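Local coordinates for invasion protein INVA (Salmonella enterica, PDB 2X49) that belongs to the inner-membrane export apparatus of a type III secretion system and takes part in the invasion of intestinal epithelial cells, at residues V8-L13 and V41-V46; G234-V239 and K325-I330; V174-E179 and K209-L214; E244-I249 and L293-V298. All coordinates share one frame; numbering follows the deposited sequence.

Contact 1 of 4, residues V8-L13 and V41-V46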
# COMPACT_ATOMS: atom_id res chain seq x y z
N VAL A 8 1.53 -19.92 -10.28
CA VAL A 8 2.50 -18.83 -10.22
C VAL A 8 3.04 -18.54 -8.82
O VAL A 8 2.77 -17.49 -8.26
CB VAL A 8 1.91 -17.50 -10.75
CG1 VAL A 8 0.67 -17.06 -9.93
CG2 VAL A 8 2.99 -16.40 -10.72
N PRO A 9 3.85 -19.43 -8.27
CA PRO A 9 4.36 -19.15 -6.90
C PRO A 9 5.26 -17.97 -6.75
O PRO A 9 5.98 -17.56 -7.64
CB PRO A 9 5.14 -20.41 -6.55
CG PRO A 9 5.50 -21.01 -7.91
CD PRO A 9 4.38 -20.69 -8.82
N LEU A 10 5.16 -17.39 -5.58
CA LEU A 10 6.05 -16.31 -5.18
C LEU A 10 7.32 -16.95 -4.65
O LEU A 10 7.26 -18.02 -4.07
CB LEU A 10 5.41 -15.49 -4.05
CG LEU A 10 4.12 -14.76 -4.40
CD1 LEU A 10 3.47 -14.30 -3.12
CD2 LEU A 10 4.39 -13.64 -5.35
N ILE A 11 8.46 -16.30 -4.85
CA ILE A 11 9.73 -16.83 -4.36
C ILE A 11 10.39 -15.75 -3.53
O ILE A 11 10.43 -14.60 -3.94
CB ILE A 11 10.70 -17.28 -5.47
CG1 ILE A 11 10.08 -18.40 -6.29
CG2 ILE A 11 12.08 -17.73 -4.87
CD1 ILE A 11 10.82 -18.72 -7.59
N LEU A 12 10.82 -16.12 -2.34
CA LEU A 12 11.67 -15.23 -1.50
C LEU A 12 13.07 -15.81 -1.47
O LEU A 12 13.27 -16.92 -1.04
CB LEU A 12 11.14 -15.13 -0.09
CG LEU A 12 9.72 -14.64 0.09
CD1 LEU A 12 9.23 -14.66 1.55
CD2 LEU A 12 9.61 -13.25 -0.43
N LEU A 13 14.01 -15.05 -1.96
CA LEU A 13 15.45 -15.44 -1.83
C LEU A 13 15.88 -14.89 -0.47
O LEU A 13 15.70 -13.74 -0.16
CB LEU A 13 16.31 -14.86 -2.93
CG LEU A 13 15.95 -15.13 -4.40
CD1 LEU A 13 16.96 -14.51 -5.32
CD2 LEU A 13 15.76 -16.64 -4.62
N VAL A 41 -7.84 -11.22 0.20
CA VAL A 41 -7.52 -12.10 -0.95
C VAL A 41 -6.34 -12.99 -0.64
O VAL A 41 -5.53 -12.75 0.25
CB VAL A 41 -7.33 -11.33 -2.27
CG1 VAL A 41 -8.62 -10.48 -2.60
CG2 VAL A 41 -6.12 -10.45 -2.16
N ARG A 42 -6.26 -14.05 -1.41
CA ARG A 42 -5.28 -15.11 -1.17
C ARG A 42 -4.07 -14.92 -2.04
O ARG A 42 -4.17 -14.58 -3.23
CB ARG A 42 -5.87 -16.45 -1.49
CG ARG A 42 -7.17 -16.78 -0.85
CD ARG A 42 -6.91 -17.40 0.46
NE ARG A 42 -8.11 -18.00 1.05
CZ ARG A 42 -8.11 -18.50 2.29
NH1 ARG A 42 -6.99 -18.49 2.95
NH2 ARG A 42 -9.20 -18.99 2.83
N LEU A 43 -2.90 -15.06 -1.42
CA LEU A 43 -1.66 -15.13 -2.22
C LEU A 43 -1.40 -16.50 -2.80
O LEU A 43 -1.91 -17.48 -2.32
CB LEU A 43 -0.45 -14.70 -1.36
CG LEU A 43 -0.42 -13.30 -0.75
CD1 LEU A 43 0.72 -13.13 0.30
CD2 LEU A 43 -0.23 -12.31 -1.85
N PRO A 44 -0.55 -16.56 -3.84
CA PRO A 44 -0.03 -17.85 -4.27
C PRO A 44 0.85 -18.46 -3.20
O PRO A 44 1.16 -17.83 -2.20
CB PRO A 44 0.89 -17.49 -5.44
CG PRO A 44 0.44 -16.13 -5.87
CD PRO A 44 0.03 -15.46 -4.63
N GLU A 45 1.22 -19.68 -3.46
CA GLU A 45 2.24 -20.36 -2.62
C GLU A 45 3.51 -19.56 -2.61
O GLU A 45 3.83 -18.80 -3.53
CB GLU A 45 2.52 -21.75 -3.19
CG GLU A 45 1.37 -22.72 -3.19
CD GLU A 45 1.37 -23.62 -1.99
OE1 GLU A 45 2.25 -23.47 -1.10
OE2 GLU A 45 0.53 -24.52 -1.97
N VAL A 46 4.17 -19.62 -1.47
CA VAL A 46 5.41 -18.91 -1.23
C VAL A 46 6.52 -19.90 -0.98
O VAL A 46 6.44 -20.74 -0.10
CB VAL A 46 5.26 -18.00 -0.03
CG1 VAL A 46 6.61 -17.35 0.32
CG2 VAL A 46 4.16 -16.90 -0.23
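With chi1 at -63° Leu10 sets CG anti to its carbonyl carbon, and chi2 (167°) then puts CD1 beside Pro44 CD and Val46 CG2, while Val46 holds CG1 anti to its backbone N (chi1 174°) and CG2 beside it. Both residues project from the same face of the sheet, and the branch that does most of the touching is Leu10 CD1. The Leu10 and Pro44 side chains cross obliquely, with Leu10 CD1 3.9 Å from Pro44 CD, and CD1 is equally close, 3.9 Å, to Val46 CG2. The second Val46 branch serves the next leucine on this face, Leu12, whose CD1 lies 4.0 Å from Val46 CG1.

The backbones are joined where the loop after helix 27-39 runs into strand 46-50. Leu10 N donates to Glu45 O at 2.8 Å. Leu10 O in turn receives a CA-H...O contact from Val46 CA, 3.5 Å away. Ahead of this bridge the Pro44 ring leans against segment 8-13: its CB is 3.4 Å from Val8 O, and its CG touches Val8 CG1 at 4.2 Å. Glu45 brings its carbonyl to the contact, whereas its carboxylate end leads away.

Leu12 packs on Leu27, Leu43 on Leu31 and Phe35, and Val46 on Arg32, so that helix 27-39 lies over Leu12 and Val46. Parallel neighbours, strands 10-14 and 46-50, connected through helices 16-24 and 27-39, make this the entry into the second strand of a beta-alpha-beta crossover.

Contact 2 of 4, residues G234-V239 and K325-I330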
# COMPACT_ATOMS: atom_id res chain seq x y z
N GLY A 234 -2.74 3.21 15.42
CA GLY A 234 -1.93 4.39 15.79
C GLY A 234 -2.32 5.67 15.10
O GLY A 234 -3.36 5.78 14.46
N GLU A 235 -1.44 6.64 15.23
CA GLU A 235 -1.67 7.95 14.63
C GLU A 235 -1.41 7.84 13.13
O GLU A 235 -0.60 7.04 12.67
CB GLU A 235 -0.82 9.04 15.30
CG GLU A 235 0.52 9.27 14.65
CD GLU A 235 1.31 10.38 15.32
OE1 GLU A 235 0.85 10.90 16.36
OE2 GLU A 235 2.40 10.73 14.80
N LEU A 236 -2.15 8.61 12.37
CA LEU A 236 -1.89 8.71 10.93
C LEU A 236 -0.79 9.72 10.67
O LEU A 236 -0.88 10.90 11.02
CB LEU A 236 -3.17 9.12 10.20
CG LEU A 236 -3.14 9.14 8.69
CD1 LEU A 236 -3.07 7.71 8.17
CD2 LEU A 236 -4.37 9.83 8.16
N ARG A 237 0.27 9.25 10.03
CA ARG A 237 1.41 10.12 9.67
C ARG A 237 1.25 10.54 8.23
O ARG A 237 1.11 9.70 7.37
CB ARG A 237 2.75 9.40 9.88
CG ARG A 237 2.89 8.84 11.26
CD ARG A 237 4.18 8.10 11.53
NE ARG A 237 4.22 7.81 12.96
CZ ARG A 237 3.79 6.68 13.51
NH1 ARG A 237 3.35 5.68 12.77
NH2 ARG A 237 3.83 6.54 14.82
N ALA A 238 1.28 11.85 8.01
CA ALA A 238 0.93 12.48 6.72
C ALA A 238 1.83 13.61 6.31
O ALA A 238 2.46 14.28 7.11
CB ALA A 238 -0.52 13.00 6.79
N VAL A 239 1.90 13.72 4.99
CA VAL A 239 2.42 14.88 4.26
C VAL A 239 1.26 15.55 3.53
O VAL A 239 0.46 14.91 2.88
CB VAL A 239 3.52 14.45 3.27
CG1 VAL A 239 3.94 15.62 2.36
CG2 VAL A 239 4.73 13.84 4.02
N LYS A 325 -8.40 9.95 13.87
CA LYS A 325 -8.19 10.31 15.26
C LYS A 325 -6.96 11.19 15.25
O LYS A 325 -6.94 12.23 14.60
CB LYS A 325 -8.01 9.06 16.11
CG LYS A 325 -9.35 8.36 16.34
CD LYS A 325 -9.20 6.90 16.74
CE LYS A 325 -10.52 6.40 17.33
NZ LYS A 325 -10.48 4.97 17.77
N SER A 326 -5.91 10.72 15.88
CA SER A 326 -4.65 11.48 15.86
C SER A 326 -4.05 11.51 14.46
O SER A 326 -3.87 10.48 13.82
CB SER A 326 -3.64 10.88 16.86
OG SER A 326 -2.46 11.66 16.89
N VAL A 327 -3.78 12.71 13.99
CA VAL A 327 -3.09 12.93 12.70
C VAL A 327 -1.87 13.80 12.91
O VAL A 327 -1.90 14.82 13.58
CB VAL A 327 -4.05 13.56 11.64
CG1 VAL A 327 -3.36 13.79 10.29
CG2 VAL A 327 -5.26 12.66 11.39
N ASN A 328 -0.76 13.35 12.37
CA ASN A 328 0.49 14.08 12.47
C ASN A 328 0.98 14.45 11.08
O ASN A 328 1.50 13.62 10.36
CB ASN A 328 1.54 13.18 13.14
CG ASN A 328 2.90 13.83 13.23
OD1 ASN A 328 3.03 15.03 13.05
ND2 ASN A 328 3.92 13.03 13.52
N VAL A 329 0.80 15.71 10.73
CA VAL A 329 1.32 16.23 9.45
C VAL A 329 2.77 16.65 9.63
O VAL A 329 3.05 17.61 10.32
CB VAL A 329 0.52 17.45 8.92
CG1 VAL A 329 1.20 18.03 7.68
CG2 VAL A 329 -0.91 17.06 8.60
N ILE A 330 3.68 15.88 9.03
CA ILE A 330 5.15 16.08 9.22
C ILE A 330 5.80 17.04 8.22
O ILE A 330 6.93 17.49 8.39
CB ILE A 330 5.92 14.75 9.26
CG1 ILE A 330 5.96 14.09 7.88
CG2 ILE A 330 5.34 13.82 10.32
CD1 ILE A 330 6.82 12.79 7.87
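Four main-chain hydrogen bonds join Leu236 and Ala238 to Ser326, Asn328 and Ile330 in parallel register. Leu236 N donates to Ser326 O and Ala238 N to Asn328 O. In the reverse sense Asn328 N reaches Leu236 O at 2.8 Å, and Ile330 N reaches Ala238 O, also at 2.8 Å. CA-H...O contacts lie between these bonds, the shortest from Val329 CA to Ala238 O at 3.3 Å.

The polar side-chain contacts centre on the Glu235 carboxylate. Asn328 places CG anti to its backbone N (chi1 177°), and its ND2 donates to Glu235 OE2 at 3.0 Å on the syn side, somewhat out of the carboxylate plane. The amide and carboxylate planes stand 69° apart. Ser326 OG gives only a weak bond to Glu235 OE1, at 3.4 Å. Arg237 adds a long salt bridge, 3.9 Å from its NE to Glu235 OE2, with no N-H aimed at the oxygen; Glu235 CG lies over one face of the guanidinium, toward its rim.

Apolar contact is modest. Val239 CG2 meets Ile330 CG1 at 4.1 Å, and Leu236 CB faces Val327 CG2 at 4.3 Å on the opposite sheet face from Arg237 and Asn328.

Strand 327-332 is an outermost strand of a four-stranded parallel sheet. Strand 236-240 pairs on its other edge with strand 291-294, where Arg237 bonds with Val291, and Val239 with both Val291 and Leu293.

Contact 3 of 4, residues V174-E179 and K209-L214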
# COMPACT_ATOMS: atom_id res chain seq x y z
N VAL A 174 -19.12 -9.10 -14.05
CA VAL A 174 -18.07 -9.72 -13.20
C VAL A 174 -16.71 -9.08 -13.51
O VAL A 174 -15.91 -8.77 -12.62
CB VAL A 174 -17.99 -11.25 -13.37
CG1 VAL A 174 -16.79 -11.77 -12.63
CG2 VAL A 174 -19.27 -11.94 -12.86
N GLN A 175 -16.49 -8.84 -14.78
CA GLN A 175 -15.25 -8.20 -15.22
C GLN A 175 -15.06 -6.82 -14.63
O GLN A 175 -13.96 -6.42 -14.20
CB GLN A 175 -15.20 -8.11 -16.75
CG GLN A 175 -13.94 -7.43 -17.26
CD GLN A 175 -12.67 -8.21 -16.92
OE1 GLN A 175 -11.96 -7.79 -15.85
NE2 GLN A 175 -12.32 -9.16 -17.61
N ARG A 176 -16.15 -6.08 -14.62
CA ARG A 176 -16.14 -4.70 -14.09
C ARG A 176 -15.91 -4.70 -12.58
O ARG A 176 -15.11 -3.94 -12.07
CB ARG A 176 -17.45 -3.97 -14.46
CG ARG A 176 -17.62 -2.65 -13.86
CD ARG A 176 -16.51 -1.70 -14.06
NE ARG A 176 -16.06 -1.58 -15.43
CZ ARG A 176 -16.49 -0.68 -16.30
NH1 ARG A 176 -17.41 0.21 -15.94
NH2 ARG A 176 -15.99 -0.66 -17.51
N ILE A 177 -16.56 -5.64 -11.92
CA ILE A 177 -16.38 -5.78 -10.47
C ILE A 177 -14.89 -6.10 -10.17
O ILE A 177 -14.27 -5.53 -9.25
CB ILE A 177 -17.31 -6.79 -9.85
CG1 ILE A 177 -18.77 -6.30 -9.99
CG2 ILE A 177 -16.88 -6.99 -8.36
CD1 ILE A 177 -19.80 -7.45 -9.73
N SER A 178 -14.32 -6.97 -10.98
CA SER A 178 -12.94 -7.49 -10.77
C SER A 178 -11.99 -6.32 -10.91
O SER A 178 -11.07 -6.09 -10.10
CB SER A 178 -12.56 -8.60 -11.73
OG SER A 178 -11.30 -9.20 -11.40
N GLU A 179 -12.28 -5.49 -11.91
CA GLU A 179 -11.50 -4.27 -12.13
C GLU A 179 -11.51 -3.30 -10.97
O GLU A 179 -10.48 -2.76 -10.54
CB GLU A 179 -11.89 -3.55 -13.43
CG GLU A 179 -11.46 -4.32 -14.61
CD GLU A 179 -12.11 -3.86 -15.90
OE1 GLU A 179 -12.89 -2.88 -15.88
OE2 GLU A 179 -11.84 -4.51 -16.95
N LYS A 209 -20.33 4.59 -15.37
CA LYS A 209 -19.89 3.52 -16.30
C LYS A 209 -18.40 3.59 -16.62
O LYS A 209 -17.83 2.69 -17.24
CB LYS A 209 -20.70 3.53 -17.61
CG LYS A 209 -22.22 3.28 -17.44
CD LYS A 209 -22.51 2.08 -16.62
CE LYS A 209 -24.01 1.76 -16.59
NZ LYS A 209 -24.40 0.83 -15.54
N ASP A 210 -17.77 4.66 -16.17
CA ASP A 210 -16.30 4.85 -16.33
C ASP A 210 -15.62 4.26 -15.10
O ASP A 210 -15.90 4.62 -13.96
CB ASP A 210 -15.95 6.32 -16.48
CG ASP A 210 -14.45 6.58 -16.54
OD1 ASP A 210 -13.93 6.77 -17.67
OD2 ASP A 210 -13.81 6.62 -15.48
N VAL A 211 -14.72 3.33 -15.33
CA VAL A 211 -14.21 2.55 -14.19
C VAL A 211 -13.40 3.37 -13.18
O VAL A 211 -13.44 3.10 -11.99
CB VAL A 211 -13.38 1.31 -14.64
CG1 VAL A 211 -12.05 1.71 -15.22
CG2 VAL A 211 -13.18 0.41 -13.46
N ILE A 212 -12.68 4.36 -13.68
CA ILE A 212 -11.79 5.16 -12.79
C ILE A 212 -12.66 5.96 -11.84
O ILE A 212 -12.49 5.97 -10.61
CB ILE A 212 -10.90 6.08 -13.54
CG1 ILE A 212 -9.92 5.27 -14.38
CG2 ILE A 212 -10.08 6.97 -12.61
CD1 ILE A 212 -9.37 4.16 -13.65
N ASN A 213 -13.61 6.60 -12.47
CA ASN A 213 -14.56 7.42 -11.75
C ASN A 213 -15.30 6.56 -10.72
O ASN A 213 -15.47 6.93 -9.60
CB ASN A 213 -15.55 8.13 -12.69
CG ASN A 213 -14.89 9.23 -13.50
OD1 ASN A 213 -13.74 9.58 -13.27
ND2 ASN A 213 -15.63 9.78 -14.47
N LEU A 214 -15.76 5.39 -11.15
CA LEU A 214 -16.50 4.48 -10.27
C LEU A 214 -15.68 4.11 -9.03
O LEU A 214 -16.19 4.07 -7.89
CB LEU A 214 -16.95 3.19 -11.03
CG LEU A 214 -17.73 2.15 -10.24
CD1 LEU A 214 -19.02 2.77 -9.70
CD2 LEU A 214 -17.97 0.84 -11.04
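Arg176 and Val211 form the closely packed part of this helix-to-helix contact. The arginine chain leaves its helix with CG anti to the backbone N (chi1 173°); bends at chi2 and chi3 then bring CD and NE to Val211, and chi4 (94°) turns CZ. Val211 CB lies 4.0 Å above the guanidinium plane, over its centre, while Val211 CG2 is 4.0 Å from Arg176 CD. Buried Leu214 adds its CD2, 4.2 Å from Arg176 CD. At the guanidinium edge NH1 donates to Lys209 O at 2.8 Å, approaching from above the carbonyl plane. Glu179 holds NE from within its own helix by a weak, salt-bridged hydrogen bond, with Arg176 NE 3.5 Å from Glu179 OE1.

The open side belongs to Lys209. CB of this exposed residue points away, and NZ is hydrogen-bonded to Ala205 O.

Asp210 is the N-cap of helix 211-221, accepting from Asn213 N at 3.0 Å through OD2, while its OD1 binds Ser259. Helix 194-204 covers Leu214 through Leu201 and Trp204, and it touches Ile177 of helix 174-185 through Met198; helix 147-158 packs against helix 174-185 at Val174, Ile177 and Ser178.

Contact 4 of 4, residues E244-I249 and L293-V298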
# COMPACT_ATOMS: atom_id res chain seq x y z
N GLU A 244 -0.96 25.20 -3.65
CA GLU A 244 -0.25 25.60 -4.87
C GLU A 244 -0.15 24.46 -5.85
O GLU A 244 -0.50 24.57 -7.02
CB GLU A 244 1.15 26.13 -4.53
CG GLU A 244 1.10 27.57 -4.05
CD GLU A 244 0.87 27.76 -2.53
OE1 GLU A 244 0.43 26.82 -1.82
OE2 GLU A 244 1.15 28.87 -2.04
N VAL A 245 0.31 23.35 -5.33
CA VAL A 245 0.54 22.16 -6.14
C VAL A 245 -0.81 21.61 -6.59
O VAL A 245 -0.99 21.15 -7.73
CB VAL A 245 1.35 21.09 -5.37
CG1 VAL A 245 1.32 19.76 -6.09
CG2 VAL A 245 2.80 21.58 -5.21
N GLU A 246 -1.77 21.68 -5.70
CA GLU A 246 -3.09 21.15 -6.05
C GLU A 246 -3.62 21.86 -7.27
O GLU A 246 -4.27 21.26 -8.16
CB GLU A 246 -4.09 21.25 -4.91
CG GLU A 246 -3.84 20.20 -3.86
CD GLU A 246 -5.03 19.99 -2.94
OE1 GLU A 246 -6.11 20.57 -3.22
OE2 GLU A 246 -4.88 19.25 -1.95
N ASP A 247 -3.31 23.14 -7.34
CA ASP A 247 -3.86 23.96 -8.41
C ASP A 247 -3.24 23.65 -9.74
O ASP A 247 -3.88 23.75 -10.75
CB ASP A 247 -3.80 25.45 -8.11
CG ASP A 247 -5.09 25.96 -7.51
OD1 ASP A 247 -5.03 26.84 -6.62
OD2 ASP A 247 -6.20 25.54 -7.97
N VAL A 248 -1.98 23.26 -9.71
CA VAL A 248 -1.27 22.95 -10.97
C VAL A 248 -1.97 21.77 -11.60
O VAL A 248 -2.16 21.67 -12.82
CB VAL A 248 0.21 22.60 -10.75
CG1 VAL A 248 0.81 21.93 -12.00
CG2 VAL A 248 0.97 23.85 -10.39
N ILE A 249 -2.35 20.86 -10.72
CA ILE A 249 -2.94 19.59 -11.14
C ILE A 249 -4.34 19.87 -11.65
O ILE A 249 -4.80 19.40 -12.69
CB ILE A 249 -3.00 18.56 -10.00
CG1 ILE A 249 -1.58 18.12 -9.66
CG2 ILE A 249 -3.89 17.38 -10.41
CD1 ILE A 249 -0.94 17.29 -10.73
N LEU A 293 -1.90 13.66 1.71
CA LEU A 293 -3.29 14.13 1.87
C LEU A 293 -3.59 15.23 0.89
O LEU A 293 -2.88 16.21 0.80
CB LEU A 293 -3.51 14.70 3.29
CG LEU A 293 -3.31 13.75 4.46
CD1 LEU A 293 -3.59 14.48 5.80
CD2 LEU A 293 -4.18 12.53 4.26
N THR A 294 -4.70 15.07 0.21
CA THR A 294 -5.14 16.06 -0.76
C THR A 294 -6.64 16.15 -0.91
O THR A 294 -7.39 15.39 -0.36
CB THR A 294 -4.56 15.79 -2.12
OG1 THR A 294 -4.60 17.02 -2.86
CG2 THR A 294 -5.31 14.67 -2.76
N SER A 295 -7.07 17.12 -1.70
CA SER A 295 -8.50 17.28 -2.02
C SER A 295 -9.00 16.11 -2.86
O SER A 295 -8.25 15.51 -3.65
CB SER A 295 -8.77 18.59 -2.77
OG SER A 295 -8.43 19.77 -2.02
N VAL A 296 -10.28 15.79 -2.71
CA VAL A 296 -10.83 14.66 -3.45
C VAL A 296 -10.73 14.89 -4.96
O VAL A 296 -10.57 13.97 -5.72
CB VAL A 296 -12.32 14.30 -3.09
CG1 VAL A 296 -13.24 15.44 -3.46
CG2 VAL A 296 -12.69 13.02 -3.81
N ASP A 297 -10.84 16.13 -5.39
CA ASP A 297 -10.84 16.39 -6.85
C ASP A 297 -9.54 16.07 -7.57
O ASP A 297 -9.53 15.83 -8.78
CB ASP A 297 -11.41 17.77 -7.23
CG ASP A 297 -10.59 18.95 -6.78
OD1 ASP A 297 -9.67 18.80 -5.97
OD2 ASP A 297 -10.91 20.09 -7.22
N VAL A 298 -8.45 16.03 -6.82
CA VAL A 298 -7.12 15.83 -7.43
C VAL A 298 -6.42 14.51 -7.01
O VAL A 298 -5.39 14.09 -7.59
CB VAL A 298 -6.17 17.03 -7.18
CG1 VAL A 298 -6.68 18.30 -7.93
CG2 VAL A 298 -5.97 17.26 -5.68
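Glu246 reaches from its helix to Thr294 and Ser295 through a chain whose CB already points toward segment 293-298. CG stands anti to the carbonyl carbon (chi1 -76°), 4.1 Å from Val298 CG2. An extended chi2 (-163°) carries CD onward, still beside Val298 CG2 at 4.0 Å, with the two side chains crossing at about a right angle.

At the tip the carboxylate divides its work. OE1 takes a hydrogen bond from Ser295 OG at 2.7 Å on its syn lone pair. OE2 accepts from Ser295 N at 3.1 Å, the donor lying above the carboxylate plane, and from Thr294 OG1, for which the modelled 2.4 Å is so short that the exact length is doubtful. Ser295 therefore grips both oxygens, one with its hydroxyl and one with its amide.

Beside the polar group Val298 CG1 meets Ile249 CG2 at 3.8 Å. Ile249 continues onto Phe301 and Met305 of helix 299-306, and onto Leu272 of helix 266-280.

Asp297 OD1 brings a like charge to 4.8 Å from Glu246 OE1, but Arg250 forms salt bridges to both acids. With two firm hydrogen bonds, the very short Thr294 one and this arginine, the buried Glu246 carboxylate is probably ionised despite Asp297, and it ties helix 243-252 to the end of strand 291-294.

Overall arrangement
Along the chain contact 1 comes first, then contact 3, and contact 4 is nested inside the loop closed by contact 2. Contacts 2 and 4 both reach one parallel sheet: strands 236-240 and 291-294 are neighbours in it, Val239 O lies 2.9 Å from Leu293 N, and helix 243-252 follows strand 236-240. Their centres are 19 Å apart. Contact 1 lies in a separate mixed sheet across the chain's centre, its centre about 32 Å from that of contact 2. Contact 3, set among helices 147-158, 174-185, 194-204 and 211-221, comes within about 9 Å of contacts 1 and 4, nearest atoms. InvA's C-terminal domain thus joins a mixed sheet, a helical part and a parallel sheet with its helix.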